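Local coordinates for protein mitogen (Streptococcus dysgalactiae, PDB 2J4X) that is a bacterial superantigen of the staphylococcal/streptococcal toxin family that binds zinc and probably acts as a T-cell-stimulating toxin, at residues 194-197 with 198-201; 135-138 with 139-143; 144-147 with 148-151. All coordinates share one frame; numbering follows the deposited sequence.

How the contacts relate
The three contacts are local and all lie in the beta-grasp part of the chain. Contact 2 (135-143) runs straight into contact 3 (144-151), and together they span helix 137-150, their centres about 13 Å apart. Contact 1 (194-201) comes some forty residues later, yet it joins contact 2 through the two-stranded antiparallel pairing of 193-195 with 134-136, where I194 N lies 2.6 Å from V135 O, a probable hydrogen bond, and M196 SD packs on V135 CG2 at 3.4 Å. Contact 1 alone supplies a zinc ligand, H201. The side chain of I140 in contact 2 stays about 13 Å from the metal, and that of L144 in contact 3 about 11 Å.

Contact 1: residues 194-197 with 198-201; sequences IDMS and KVSH. With ZN (zinc ion), chain B.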
loop_
_atom_site.group_PDB
_atom_site.type_symbol
_atom_site.label_atom_id
_atom_site.label_comp_id
_atom_site.label_asym_id
_atom_site.label_seq_id
_atom_site.Cartn_x
_atom_site.Cartn_y
_atom_site.Cartn_z
ATOM N N ILE A 194 -0.561 -8.846 -5.296
ATOM C CA ILE A 194 -0.585 -10.036 -4.460
ATOM C C ILE A 194 -1.817 -10.851 -4.811
ATOM O O ILE A 194 -2.880 -10.295 -5.027
ATOM C CB ILE A 194 -0.645 -9.636 -2.948
ATOM C CG1 ILE A 194 0.510 -8.690 -2.615
ATOM C CG2 ILE A 194 -0.563 -10.881 -2.039
ATOM C CD1 ILE A 194 1.893 -9.318 -2.710
ATOM N N ASP A 195 -1.675 -12.168 -4.887
ATOM C CA ASP A 195 -2.816 -13.042 -5.183
ATOM C C ASP A 195 -3.394 -13.312 -3.812
ATOM O O ASP A 195 -2.820 -14.084 -3.040
ATOM C CB ASP A 195 -2.352 -14.370 -5.791
ATOM C CG ASP A 195 -3.515 -15.240 -6.276
ATOM O OD1 ASP A 195 -4.624 -15.182 -5.682
ATOM O OD2 ASP A 195 -3.302 -15.999 -7.257
ATOM N N MET A 196 -4.531 -12.703 -3.505
ATOM C CA MET A 196 -5.081 -12.870 -2.174
ATOM C C MET A 196 -5.471 -14.295 -1.791
ATOM O O MET A 196 -5.469 -14.639 -0.599
ATOM C CB MET A 196 -6.251 -11.897 -1.966
ATOM C CG MET A 196 -5.858 -10.408 -2.019
ATOM S SD MET A 196 -4.441 -9.981 -0.957
ATOM C CE MET A 196 -5.091 -10.293 0.647
ATOM N N SER A 197 -5.771 -15.128 -2.790
ATOM C CA SER A 197 -6.168 -16.518 -2.528
ATOM C C SER A 197 -5.030 -17.368 -1.968
ATOM O O SER A 197 -5.285 -18.382 -1.321
ATOM C CB SER A 197 -6.756 -17.190 -3.789
ATOM O OG SER A 197 -5.795 -17.333 -4.826
ATOM N N LYS A 198 -3.782 -16.951 -2.190
ATOM C CA LYS A 198 -2.633 -17.698 -1.679
ATOM C C LYS A 198 -2.125 -17.170 -0.327
ATOM O O LYS A 198 -1.201 -17.729 0.268
ATOM C CB LYS A 198 -1.517 -17.664 -2.711
ATOM C CG LYS A 198 -1.935 -18.216 -4.046
ATOM C CD LYS A 198 -0.840 -17.985 -5.046
ATOM C CE LYS A 198 -1.337 -18.154 -6.470
ATOM N NZ LYS A 198 -0.352 -17.607 -7.468
ATOM N N VAL A 199 -2.755 -16.100 0.155
ATOM C CA VAL A 199 -2.396 -15.461 1.417
ATOM C C VAL A 199 -3.148 -16.065 2.593
ATOM O O VAL A 199 -4.374 -16.193 2.568
ATOM C CB VAL A 199 -2.701 -13.918 1.382
ATOM C CG1 VAL A 199 -2.575 -13.323 2.774
ATOM C CG2 VAL A 199 -1.734 -13.205 0.430
ATOM N N SER A 200 -2.415 -16.439 3.633
ATOM C CA SER A 200 -3.074 -16.973 4.799
ATOM C C SER A 200 -3.362 -15.816 5.756
ATOM O O SER A 200 -4.522 -15.557 6.085
ATOM C CB SER A 200 -2.205 -18.014 5.481
ATOM O OG SER A 200 -2.866 -18.487 6.646
ATOM N N HIS A 201 -2.323 -15.105 6.186
ATOM C CA HIS A 201 -2.513 -13.985 7.107
ATOM C C HIS A 201 -1.366 -13.002 7.028
ATOM O O HIS A 201 -0.430 -13.209 6.258
ATOM C CB HIS A 201 -2.606 -14.485 8.544
ATOM C CG HIS A 201 -1.444 -15.330 8.962
ATOM N ND1 HIS A 201 -1.315 -16.654 8.597
ATOM C CD2 HIS A 201 -0.352 -15.040 9.707
ATOM C CE1 HIS A 201 -0.196 -17.144 9.100
ATOM N NE2 HIS A 201 0.406 -16.186 9.779
HETATM ZN ZN ZN B . 2.449 -16.393 10.247
#
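K198 and V199 carry this contact, with D195 as the polar partner, in the short 3-10 turn that leads from strand 193-195 into strand 199-206 of the beta-grasp sheet. D195 opens the turn as an Asx turn: its OD1 accepts from S197 N at 3.1 Å and from S197 OG at 2.6 Å, both arriving from the same face of the carboxylate, the hydroxyl 42° out of its plane. Two donors on one oxygen limit the rotation of the carboxylate, and the other oxygen, OD2, is left to meet K198. That lysine runs extended beyond CG and passes the aspartate at about a right angle. It comes in at its CE, 3.0 Å from D195 OD2; the salt bridge from NZ to the same OD2 is the longer contact, at 3.4 Å. The backbone closes the same turn through K198 N to D195 O (3.1 Å) and V199 N to M196 O (3.2 Å).

V199 is buried. Its CG2, anti to the carbonyl carbon, touches I194 CG2 at 3.6 Å, the two side chains crossing nearly perpendicularly, while I170 and Y172 of strand 166-172 cover the pair. Further on, S200 and H201 both face H171 in a classic beta bulge. The zinc site is completed by H171 and D203; H201 ND1 donates to S200 OG in the imidazole plane, and NE2, on the other side of CE1, binds the zinc ion at 2.1 Å.

Contact 2: residues 135-138 with 139-143; sequences VTFQ and EIDVR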
loop_
_atom_site.group_PDB
_atom_site.type_symbol
_atom_site.label_atom_id
_atom_site.label_comp_id
_atom_site.label_asym_id
_atom_site.label_seq_id
_atom_site.Cartn_x
_atom_site.Cartn_y
_atom_site.Cartn_z
ATOM N N VAL A 135 -4.709 -7.770 -5.541
ATOM C CA VAL A 135 -4.610 -6.439 -4.947
ATOM C C VAL A 135 -3.131 -6.055 -4.975
ATOM O O VAL A 135 -2.256 -6.907 -4.791
ATOM C CB VAL A 135 -5.147 -6.374 -3.449
ATOM C CG1 VAL A 135 -6.517 -7.042 -3.344
ATOM C CG2 VAL A 135 -4.151 -6.982 -2.483
ATOM N N THR A 136 -2.846 -4.785 -5.225
ATOM C CA THR A 136 -1.463 -4.350 -5.246
ATOM C C THR A 136 -0.863 -4.511 -3.851
ATOM O O THR A 136 -1.584 -4.453 -2.852
ATOM C CB THR A 136 -1.329 -2.854 -5.632
ATOM O OG1 THR A 136 -2.180 -2.052 -4.792
ATOM C CG2 THR A 136 -1.667 -2.656 -7.085
ATOM N N PHE A 137 0.450 -4.732 -3.792
ATOM C CA PHE A 137 1.158 -4.815 -2.525
ATOM C C PHE A 137 1.070 -3.418 -1.864
ATOM O O PHE A 137 0.965 -3.307 -0.639
ATOM C CB PHE A 137 2.623 -5.189 -2.761
ATOM C CG PHE A 137 3.500 -5.000 -1.547
ATOM C CD1 PHE A 137 3.411 -5.864 -0.465
ATOM C CD2 PHE A 137 4.380 -3.915 -1.464
ATOM C CE1 PHE A 137 4.176 -5.650 0.670
ATOM C CE2 PHE A 137 5.148 -3.698 -0.319
ATOM C CZ PHE A 137 5.038 -4.568 0.738
ATOM N N GLN A 138 1.109 -2.353 -2.676
ATOM C CA GLN A 138 1.023 -1.000 -2.155
ATOM C C GLN A 138 -0.230 -0.811 -1.310
ATOM O O GLN A 138 -0.164 -0.170 -0.246
ATOM C CB GLN A 138 1.017 0.034 -3.273
ATOM C CG GLN A 138 0.743 1.427 -2.709
ATOM C CD GLN A 138 0.782 2.529 -3.745
ATOM O OE1 GLN A 138 0.711 3.708 -3.405
ATOM N NE2 GLN A 138 0.901 2.154 -5.013
ATOM N N GLU A 139 -1.363 -1.357 -1.778
ATOM C CA GLU A 139 -2.630 -1.253 -1.059
ATOM C C GLU A 139 -2.562 -1.942 0.305
ATOM O O GLU A 139 -2.964 -1.362 1.315
ATOM C CB GLU A 139 -3.785 -1.869 -1.848
ATOM C CG GLU A 139 -5.105 -1.814 -1.047
ATOM C CD GLU A 139 -6.289 -2.449 -1.743
ATOM O OE1 GLU A 139 -6.332 -2.475 -2.985
ATOM O OE2 GLU A 139 -7.196 -2.902 -1.036
ATOM N N ILE A 140 -2.091 -3.192 0.329
ATOM C CA ILE A 140 -1.933 -3.935 1.582
ATOM C C ILE A 140 -0.994 -3.171 2.528
ATOM O O ILE A 140 -1.332 -2.938 3.688
ATOM C CB ILE A 140 -1.289 -5.314 1.350
ATOM C CG1 ILE A 140 -2.179 -6.158 0.436
ATOM C CG2 ILE A 140 -1.047 -6.005 2.680
ATOM C CD1 ILE A 140 -1.592 -7.523 0.106
ATOM N N ASP A 141 0.173 -2.767 2.025
ATOM C CA ASP A 141 1.170 -2.082 2.841
ATOM C C ASP A 141 0.647 -0.795 3.457
ATOM O O ASP A 141 0.804 -0.566 4.655
ATOM C CB ASP A 141 2.430 -1.814 2.000
ATOM C CG ASP A 141 3.639 -1.431 2.855
ATOM O OD1 ASP A 141 3.786 -1.987 3.963
ATOM O OD2 ASP A 141 4.453 -0.595 2.419
ATOM N N VAL A 142 0.025 0.040 2.631
ATOM C CA VAL A 142 -0.545 1.302 3.078
ATOM C C VAL A 142 -1.703 1.134 4.067
ATOM O O VAL A 142 -1.787 1.851 5.053
ATOM C CB VAL A 142 -1.039 2.148 1.864
ATOM C CG1 VAL A 142 -1.913 3.324 2.355
ATOM C CG2 VAL A 142 0.183 2.636 1.049
ATOM N N ARG A 143 -2.621 0.218 3.802
ATOM C CA ARG A 143 -3.722 0.008 4.729
ATOM C C ARG A 143 -3.199 -0.605 6.058
ATOM O O ARG A 143 -3.688 -0.272 7.161
ATOM C CB ARG A 143 -4.775 -0.902 4.081
ATOM C CG ARG A 143 -5.445 -0.301 2.850
ATOM C CD ARG A 143 -6.456 -1.266 2.232
ATOM N NE ARG A 143 -7.552 -1.589 3.145
ATOM C CZ ARG A 143 -8.487 -2.499 2.897
ATOM N NH1 ARG A 143 -8.459 -3.177 1.770
ATOM N NH2 ARG A 143 -9.455 -2.734 3.767
HETATM O O HOH W 1 -4.839 -2.699 -5.132
#
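The F137 ring receives the CB of D141 over one face, 3.9 Å above the plane and offset toward the rim; the carbon lies 22° off the ring normal, a CH-pi contact. Ring and carboxylate planes are only 15° apart. The F137 side chain reaches D141 because CG is anti to the backbone N, and the ring also has K178 as a cation-pi partner. The carboxylate of D141 is held from outside the two segments, by Y188 OH on OD2 and by R145 and W168 on OD1. The carboxylate of E139 is gripped at both oxygens: OE2 uses its anti lone pair for R143 NH1 at 3.1 Å, a salt bridge lying near the guanidinium plane, and OE1 accepts from a water at 2.6 Å.

That water in turn accepts from T136 N, tying E139 to the start of helix 137-150, the helix of the beta-grasp domain. T136 is its N-cap. With chi1 at 52°, OG1 is flanked by the residue's own N and C atoms and accepts from E139 N at 3.2 Å, a capping bond. The T136 O bonds to E139 N and I140 N are weak; one residue on, D141 N bonds F137 O at 2.8 Å.

On the apolar side, the V135 and I140 side chains cross at about a right angle, CG2 of V135 touching CG1 of I140 at 3.6 Å, with M196 and F130 packed around them. Q138 and V142 run alongside each other in a common direction, and the amide of Q138 reaches beyond them to L77 N and D93 O on the OB-fold side.

Contact 3: residues 144-147 with 148-151; sequences LRKS and LMSD
K146 O is gripped twice by S150, by its backbone N at 3.1 Å and by its hydroxyl OG at 3.0 Å. The hydroxyl comes 18° out of the carbonyl plane. A chi1 of 49° on S150 turns OG back along the chain to this carbonyl. One residue earlier, M149 N bonds R145 O at 2.8 Å, and L148 N reaches L144 O at 3.1 Å.

These bonds close the C-terminal turns of helix 137-150, which packs on the beta-grasp sheet. The sheet-facing side is apolar: L144 and L148, one turn apart, both extend that way, and CD2 of L144 meets CD1 of L148 at 3.4 Å, closer than methyl groups normally sit. M111 of strand 104-114 touches both leucines. Away from them, the M149 chain bends at chi3 (-55°), and its CE comes over the lysine at an angle, against CA and CG of K146, 3.4 Å from the CG in another tight pair. The amine of K146 extends beyond it to the backbone carbonyls of Y14 and K16, while R145 donates to T184 O. D151 N makes a weak bond to S147 O at 3.2 Å, and D151 OD1 is engaged by Y126 OH.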
loop_
_atom_site.group_PDB
_atom_site.type_symbol
_atom_site.label_atom_id
_atom_site.label_comp_id
_atom_site.label_asym_id
_atom_site.label_seq_id
_atom_site.Cartn_x
_atom_site.Cartn_y
_atom_site.Cartn_z
ATOM N N LEU A 144 -2.206 -1.485 5.962
ATOM C CA LEU A 144 -1.657 -2.113 7.157
ATOM C C LEU A 144 -0.972 -1.073 8.011
ATOM O O LEU A 144 -1.125 -1.077 9.237
ATOM C CB LEU A 144 -0.664 -3.235 6.798
ATOM C CG LEU A 144 -0.060 -4.000 7.987
ATOM C CD1 LEU A 144 0.188 -5.448 7.612
ATOM C CD2 LEU A 144 1.215 -3.321 8.441
ATOM N N ARG A 145 -0.219 -0.178 7.375
ATOM C CA ARG A 145 0.485 0.866 8.126
ATOM C C ARG A 145 -0.500 1.845 8.758
ATOM O O ARG A 145 -0.347 2.193 9.922
ATOM C CB ARG A 145 1.473 1.624 7.226
ATOM C CG ARG A 145 2.669 0.797 6.821
ATOM C CD ARG A 145 3.549 1.518 5.830
ATOM N NE ARG A 145 4.514 0.613 5.220
ATOM C CZ ARG A 145 5.832 0.777 5.244
ATOM N NH1 ARG A 145 6.378 1.816 5.853
ATOM N NH2 ARG A 145 6.603 -0.097 4.629
ATOM N N LYS A 146 -1.515 2.271 8.000
ATOM C CA LYS A 146 -2.532 3.205 8.494
ATOM C C LYS A 146 -3.303 2.617 9.683
ATOM O O LYS A 146 -3.621 3.319 10.638
ATOM C CB LYS A 146 -3.488 3.597 7.365
ATOM C CG LYS A 146 -2.941 4.676 6.447
ATOM C CD LYS A 146 -3.911 4.957 5.285
ATOM C CE LYS A 146 -3.451 6.080 4.355
ATOM N NZ LYS A 146 -3.658 7.414 4.950
ATOM N N SER A 147 -3.590 1.327 9.627
ATOM C CA SER A 147 -4.276 0.655 10.721
ATOM C C SER A 147 -3.376 0.676 11.986
ATOM O O SER A 147 -3.851 0.867 13.108
ATOM C CB SER A 147 -4.605 -0.783 10.289
ATOM O OG SER A 147 -5.000 -1.584 11.388
ATOM N N LEU A 148 -2.071 0.486 11.797
ATOM C CA LEU A 148 -1.128 0.505 12.905
ATOM C C LEU A 148 -0.919 1.939 13.410
ATOM O O LEU A 148 -0.655 2.159 14.586
ATOM C CB LEU A 148 0.213 -0.098 12.462
ATOM C CG LEU A 148 0.319 -1.612 12.247
ATOM C CD1 LEU A 148 1.626 -1.938 11.570
ATOM C CD2 LEU A 148 0.206 -2.339 13.573
ATOM N N MET A 149 -1.030 2.911 12.512
ATOM C CA MET A 149 -0.862 4.303 12.880
ATOM C C MET A 149 -1.975 4.799 13.804
ATOM O O MET A 149 -1.716 5.556 14.752
ATOM C CB MET A 149 -0.794 5.181 11.628
ATOM C CG MET A 149 0.462 4.958 10.811
ATOM S SD MET A 149 0.708 6.191 9.552
ATOM C CE MET A 149 -0.784 6.073 8.728
ATOM N N SER A 150 -3.208 4.375 13.533
ATOM C CA SER A 150 -4.358 4.775 14.335
ATOM C C SER A 150 -4.555 3.951 15.601
ATOM O O SER A 150 -5.297 4.338 16.487
ATOM C CB SER A 150 -5.629 4.746 13.486
ATOM O OG SER A 150 -5.773 3.533 12.772
ATOM N N ASP A 151 -3.886 2.815 15.697
ATOM C CA ASP A 151 -4.002 1.991 16.885
ATOM C C ASP A 151 -3.528 2.803 18.094
ATOM O O ASP A 151 -2.388 3.289 18.120
ATOM C CB ASP A 151 -3.145 0.737 16.734
ATOM C CG ASP A 151 -3.291 -0.203 17.902
ATOM O OD1 ASP A 151 -4.111 -1.132 17.836
ATOM O OD2 ASP A 151 -2.586 0.000 18.900
#